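PDB 4GUZ: probable arylamine n-acetyl transferase from Mycobacterium abscessus, which probably transfers an acetyl group from acetyl-coenzyme A to the amino group of arylamines, as other arylamine N-acetyltransferases do. Local coordinates for residues R103-A108 with R188-L193; Y157-G162 with W171-A176. All blocks are in the same frame, centred on the assembly; numbering follows the deposited sequence.

Contact 1. Residues R103-A108 with R188-L193; sequences RVQMGA and RHTFVL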
# COMPACT_ATOMS: atom_id res chain seq x y z
N ARG A 103 6.32 2.93 -10.61
CA ARG A 103 5.71 4.12 -11.24
C ARG A 103 4.21 3.83 -11.41
O ARG A 103 3.87 2.96 -12.21
CB ARG A 103 6.35 4.38 -12.61
CG ARG A 103 7.85 4.59 -12.58
CD ARG A 103 8.41 4.67 -13.98
NE ARG A 103 9.87 4.76 -13.96
CZ ARG A 103 10.54 5.89 -13.76
NH1 ARG A 103 9.89 7.04 -13.60
NH2 ARG A 103 11.87 5.89 -13.76
N VAL A 104 3.34 4.49 -10.63
CA VAL A 104 1.89 4.25 -10.70
C VAL A 104 1.35 4.93 -11.94
O VAL A 104 1.28 6.16 -12.02
CB VAL A 104 1.11 4.64 -9.42
CG1 VAL A 104 -0.37 4.28 -9.55
CG2 VAL A 104 1.70 3.95 -8.19
N GLN A 105 0.92 4.12 -12.89
CA GLN A 105 0.44 4.56 -14.20
C GLN A 105 -1.07 4.64 -14.32
O GLN A 105 -1.56 5.57 -14.98
CB GLN A 105 0.96 3.60 -15.29
CG GLN A 105 2.49 3.65 -15.52
CD GLN A 105 3.04 5.02 -15.92
OE1 GLN A 105 4.06 5.48 -15.39
NE2 GLN A 105 2.40 5.69 -16.86
N MET A 106 -1.79 3.66 -13.77
CA MET A 106 -3.26 3.53 -13.87
C MET A 106 -3.74 3.74 -15.31
O MET A 106 -4.66 4.54 -15.55
CB MET A 106 -3.98 4.50 -12.91
CG MET A 106 -3.68 4.25 -11.43
SD MET A 106 -3.92 2.53 -10.85
CE MET A 106 -5.71 2.43 -10.80
N GLY A 107 -3.08 3.06 -16.26
CA GLY A 107 -3.42 3.10 -17.68
C GLY A 107 -2.73 4.15 -18.55
O GLY A 107 -2.72 4.02 -19.77
N ALA A 108 -2.16 5.20 -17.94
CA ALA A 108 -1.51 6.26 -18.71
C ALA A 108 -0.21 5.77 -19.39
O ALA A 108 0.49 4.91 -18.85
CB ALA A 108 -1.20 7.46 -17.81
N ARG A 188 -1.45 -0.98 -13.62
CA ARG A 188 -1.45 -0.33 -12.31
C ARG A 188 -0.16 0.44 -12.17
O ARG A 188 -0.16 1.66 -12.10
CB ARG A 188 -1.58 -1.34 -11.16
CG ARG A 188 -2.97 -1.54 -10.67
CD ARG A 188 -2.91 -2.32 -9.38
NE ARG A 188 -4.27 -2.62 -8.95
CZ ARG A 188 -4.58 -3.27 -7.85
NH1 ARG A 188 -3.62 -3.73 -7.05
NH2 ARG A 188 -5.85 -3.49 -7.54
N HIS A 189 0.95 -0.29 -12.12
CA HIS A 189 2.28 0.30 -12.01
C HIS A 189 3.30 -0.48 -12.82
O HIS A 189 3.04 -1.63 -13.22
CB HIS A 189 2.71 0.37 -10.52
CG HIS A 189 2.68 -0.93 -9.76
ND1 HIS A 189 3.58 -1.94 -10.01
CD2 HIS A 189 1.93 -1.27 -8.68
CE1 HIS A 189 3.29 -2.90 -9.16
NE2 HIS A 189 2.32 -2.53 -8.30
N THR A 190 4.45 0.14 -13.06
CA THR A 190 5.62 -0.51 -13.66
C THR A 190 6.69 -0.48 -12.59
O THR A 190 6.70 0.44 -11.78
CB THR A 190 6.10 0.14 -14.97
OG1 THR A 190 6.58 1.47 -14.71
CG2 THR A 190 5.05 0.11 -16.08
N PHE A 191 7.57 -1.46 -12.55
CA PHE A 191 8.66 -1.43 -11.56
C PHE A 191 9.90 -2.07 -12.15
O PHE A 191 9.82 -2.81 -13.11
CB PHE A 191 8.27 -2.11 -10.23
CG PHE A 191 7.86 -3.57 -10.32
CD1 PHE A 191 6.53 -3.91 -10.55
CD2 PHE A 191 8.78 -4.59 -10.15
CE1 PHE A 191 6.15 -5.26 -10.66
CE2 PHE A 191 8.41 -5.93 -10.26
CZ PHE A 191 7.09 -6.25 -10.49
N VAL A 192 11.04 -1.75 -11.55
CA VAL A 192 12.37 -2.31 -11.85
C VAL A 192 12.89 -2.84 -10.51
O VAL A 192 12.46 -2.36 -9.45
CB VAL A 192 13.31 -1.28 -12.51
CG1 VAL A 192 12.79 -0.86 -13.89
CG2 VAL A 192 13.55 -0.07 -11.62
N LEU A 193 13.81 -3.80 -10.55
CA LEU A 193 14.31 -4.41 -9.33
C LEU A 193 15.48 -3.67 -8.69
O LEU A 193 16.03 -4.18 -7.73
CB LEU A 193 14.71 -5.86 -9.59
CG LEU A 193 13.60 -6.77 -10.17
CD1 LEU A 193 14.14 -8.17 -10.39
CD2 LEU A 193 12.35 -6.79 -9.26
O HOH W 1 6.10 3.58 -16.19

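Contact 2. Residues Y157-G162 with W171-A176; sequences YRLRRG and WTLSEA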
# COMPACT_ATOMS: atom_id res chain seq x y z
N TYR A 157 -4.90 -10.36 -11.55
CA TYR A 157 -3.76 -9.54 -11.93
C TYR A 157 -3.01 -10.15 -13.09
O TYR A 157 -3.07 -11.36 -13.32
CB TYR A 157 -2.80 -9.36 -10.72
CG TYR A 157 -3.47 -8.67 -9.55
CD1 TYR A 157 -3.77 -7.31 -9.60
CD2 TYR A 157 -3.82 -9.37 -8.40
CE1 TYR A 157 -4.46 -6.69 -8.57
CE2 TYR A 157 -4.50 -8.76 -7.36
CZ TYR A 157 -4.83 -7.41 -7.45
OH TYR A 157 -5.49 -6.78 -6.42
N ARG A 158 -2.29 -9.30 -13.82
CA ARG A 158 -1.41 -9.75 -14.89
C ARG A 158 -0.05 -9.15 -14.65
O ARG A 158 0.06 -7.95 -14.38
CB ARG A 158 -1.91 -9.37 -16.28
CG ARG A 158 -1.10 -10.09 -17.37
CD ARG A 158 -1.07 -9.34 -18.67
NE ARG A 158 -0.47 -10.16 -19.72
CZ ARG A 158 -0.47 -9.84 -21.01
NH1 ARG A 158 -1.04 -8.71 -21.41
NH2 ARG A 158 0.10 -10.64 -21.90
N LEU A 159 0.97 -9.98 -14.70
CA LEU A 159 2.36 -9.56 -14.53
C LEU A 159 3.04 -9.77 -15.86
O LEU A 159 2.88 -10.82 -16.45
CB LEU A 159 3.00 -10.40 -13.41
CG LEU A 159 4.40 -10.03 -12.95
CD1 LEU A 159 4.44 -8.67 -12.27
CD2 LEU A 159 4.93 -11.08 -11.97
N ARG A 160 3.76 -8.76 -16.37
CA ARG A 160 4.45 -8.88 -17.65
C ARG A 160 5.71 -8.05 -17.68
O ARG A 160 5.65 -6.83 -17.52
CB ARG A 160 3.53 -8.46 -18.81
CG ARG A 160 4.09 -8.86 -20.15
CD ARG A 160 3.07 -8.66 -21.24
NE ARG A 160 3.63 -9.09 -22.53
CZ ARG A 160 3.26 -8.60 -23.70
NH1 ARG A 160 2.33 -7.66 -23.78
NH2 ARG A 160 3.82 -9.05 -24.82
N ARG A 161 6.83 -8.73 -17.96
CA ARG A 161 8.17 -8.18 -18.11
C ARG A 161 8.33 -7.58 -19.50
O ARG A 161 7.82 -8.15 -20.48
CB ARG A 161 9.24 -9.28 -17.89
CG ARG A 161 10.67 -8.76 -17.77
CD ARG A 161 11.65 -9.90 -17.56
NE ARG A 161 13.00 -9.42 -17.25
CZ ARG A 161 13.95 -10.19 -16.73
NH1 ARG A 161 13.69 -11.45 -16.42
NH2 ARG A 161 15.15 -9.69 -16.48
N GLY A 162 9.04 -6.47 -19.58
CA GLY A 162 9.34 -5.81 -20.84
C GLY A 162 10.11 -4.52 -20.68
O GLY A 162 10.57 -4.19 -19.59
N TRP A 171 8.83 -4.76 -15.03
CA TRP A 171 7.54 -5.45 -15.08
C TRP A 171 6.39 -4.47 -14.99
O TRP A 171 6.49 -3.48 -14.28
CB TRP A 171 7.40 -6.43 -13.89
CG TRP A 171 8.23 -7.68 -13.98
CD1 TRP A 171 7.79 -8.94 -14.29
CD2 TRP A 171 9.65 -7.78 -13.79
NE1 TRP A 171 8.85 -9.81 -14.33
CE2 TRP A 171 10.01 -9.13 -14.04
CE3 TRP A 171 10.65 -6.87 -13.43
CZ2 TRP A 171 11.32 -9.58 -13.94
CZ3 TRP A 171 11.97 -7.30 -13.40
CH2 TRP A 171 12.29 -8.65 -13.62
N THR A 172 5.25 -4.85 -15.59
CA THR A 172 4.01 -4.12 -15.42
C THR A 172 3.09 -5.02 -14.64
O THR A 172 2.87 -6.16 -15.05
CB THR A 172 3.37 -3.68 -16.76
OG1 THR A 172 4.30 -2.92 -17.52
CG2 THR A 172 2.04 -2.90 -16.59
N LEU A 173 2.52 -4.50 -13.55
CA LEU A 173 1.46 -5.21 -12.84
C LEU A 173 0.16 -4.56 -13.28
O LEU A 173 0.04 -3.34 -13.16
CB LEU A 173 1.61 -5.19 -11.32
CG LEU A 173 0.54 -5.96 -10.56
CD1 LEU A 173 0.82 -7.47 -10.60
CD2 LEU A 173 0.42 -5.48 -9.11
N SER A 174 -0.77 -5.36 -13.84
CA SER A 174 -2.07 -4.84 -14.32
C SER A 174 -3.22 -5.45 -13.53
O SER A 174 -3.09 -6.56 -13.00
CB SER A 174 -2.28 -5.14 -15.81
OG SER A 174 -1.27 -4.58 -16.64
N GLU A 175 -4.36 -4.76 -13.50
CA GLU A 175 -5.54 -5.32 -12.83
C GLU A 175 -6.54 -5.63 -13.92
O GLU A 175 -6.52 -4.96 -14.95
CB GLU A 175 -6.12 -4.38 -11.75
CG GLU A 175 -6.54 -3.00 -12.28
CD GLU A 175 -7.14 -2.06 -11.25
OE1 GLU A 175 -6.43 -1.69 -10.29
OE2 GLU A 175 -8.31 -1.64 -11.44
N ALA A 176 -7.39 -6.66 -13.71
CA ALA A 176 -8.41 -6.97 -14.70
C ALA A 176 -9.31 -5.75 -14.93
O ALA A 176 -9.69 -5.05 -13.98
CB ALA A 176 -9.21 -8.18 -14.28
O HOH W 2 5.39 -4.77 -19.30

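Contact 1. Residues R103-A108 with R188-L193
Arg103 and Thr190 form an antiparallel hydrogen-bonded pair: Arg103 N donates to Thr190 O over 2.8 Å, and Thr190 N returns a bond to Arg103 O. Followed outward, the Arg103 side chain runs over the threonine hydroxyl. Arg103 CB lies 3.6 Å from Thr190 OG1; Arg103 CG and CD pass the same oxygen. CG is anti to the carbonyl carbon (chi1 -58°) and the chain stays extended to NE; the guanidinium turns off it (chi4 -82°) and NH1 bonds to Arg112 O. A long stem with a polar tip suits this partly exposed place. A water 2.6 Å from Thr190 OG1 also gives a weak bond to Gln105 OE1. Beyond the non-hydrogen-bonded pair Val104 and His189, Arg188 O accepts bonds from Gln105 N (2.8 Å) and Met106 N (3.1 Å), both coming from the same face of its carbonyl plane. The chain then reverses in a type I' turn from Gln105 to Ala108, where Gly107 accepts backbone angles at which a CB would press on the preceding carbonyl oxygen. On its other edge, strand 185-196 sets Arg188 and His189 opposite the single residue Leu173, a classic beta bulge beside a probable Cys79-His116-Asp131 triad.

Contact 2. Residues Y157-G162 with W171-A176
Arg161 lies alongside Trp171, both side chains pointing the same way from a non-hydrogen-bonded pair of this antiparallel hairpin. Arg161 CG is anti to the backbone N (chi1 -169°), and the extended chain follows the indole. Arg161 CB makes a CH-pi contact over the five-membered ring of Trp171, 3.9 Å from its centroid. Arg161 CD then reaches Trp171 CZ2 at 3.6 Å, and Trp171 CH2 sits over the centre of one guanidinium face, the two planes 30° apart. The broad indole thus accommodates both the aliphatic stem and the flat cationic head. Asp169 and Asp146 form salt bridges with that head, while Trp171 NE1 donates to Val145 O.

On the same face of the sheet, Leu159 crosses the tryptophan obliquely: Leu159 CG, anti to the backbone N (chi1 -173°), lies 3.8 Å from Trp171 CD1. Leu159 CD1 also meets Leu173 CD1 at 4.2 Å. Leu173 CD1 touches Tyr157 CB in turn, and the edge of the tyrosine ring turns to Ser174 O, 3.5 Å from Tyr157 CD1. Branched leucines fill the space between the two aromatic residues.

The other face carries Arg158, Arg160, Thr172 and Ser174. Four backbone bonds join the Arg158-Ser174 and Arg160-Thr172 pairs, Ser174 N to Arg158 O measuring 2.8 Å. A water donates to Arg160 O and also bonds Thr172 OG1, a small polar group suited to such a bridge.

Chemically, the hairpin is two-faced: one side joins apolar contacts to a guanidinium whose charge two carboxylates balance and whose position they help fix against the indole, while the other carries polar side chains.

Contacts 1 and 2 belong to one antiparallel sheet in which strands 185-196 and 170-176 are neighbours, and their centres lie 9 Å apart. Contact 2 is nested within the chain loop that contact 1 closes. Arg188 joins them: its NE forms a 2.7 Å salt bridge with Glu175 OE1, its NH1 packs 3.4 Å from Tyr157 CE1, and its N probably bonds Leu173 O at 2.8 Å. Phe191 meets the Trp171 ring with their planes about 10° apart. Both contacts approach the probable catalytic triad: His189 NE2 hydrogen-bonds Asp131 OD2 and its ring meets that of His116, while Leu173 touches both His189 and Asp131.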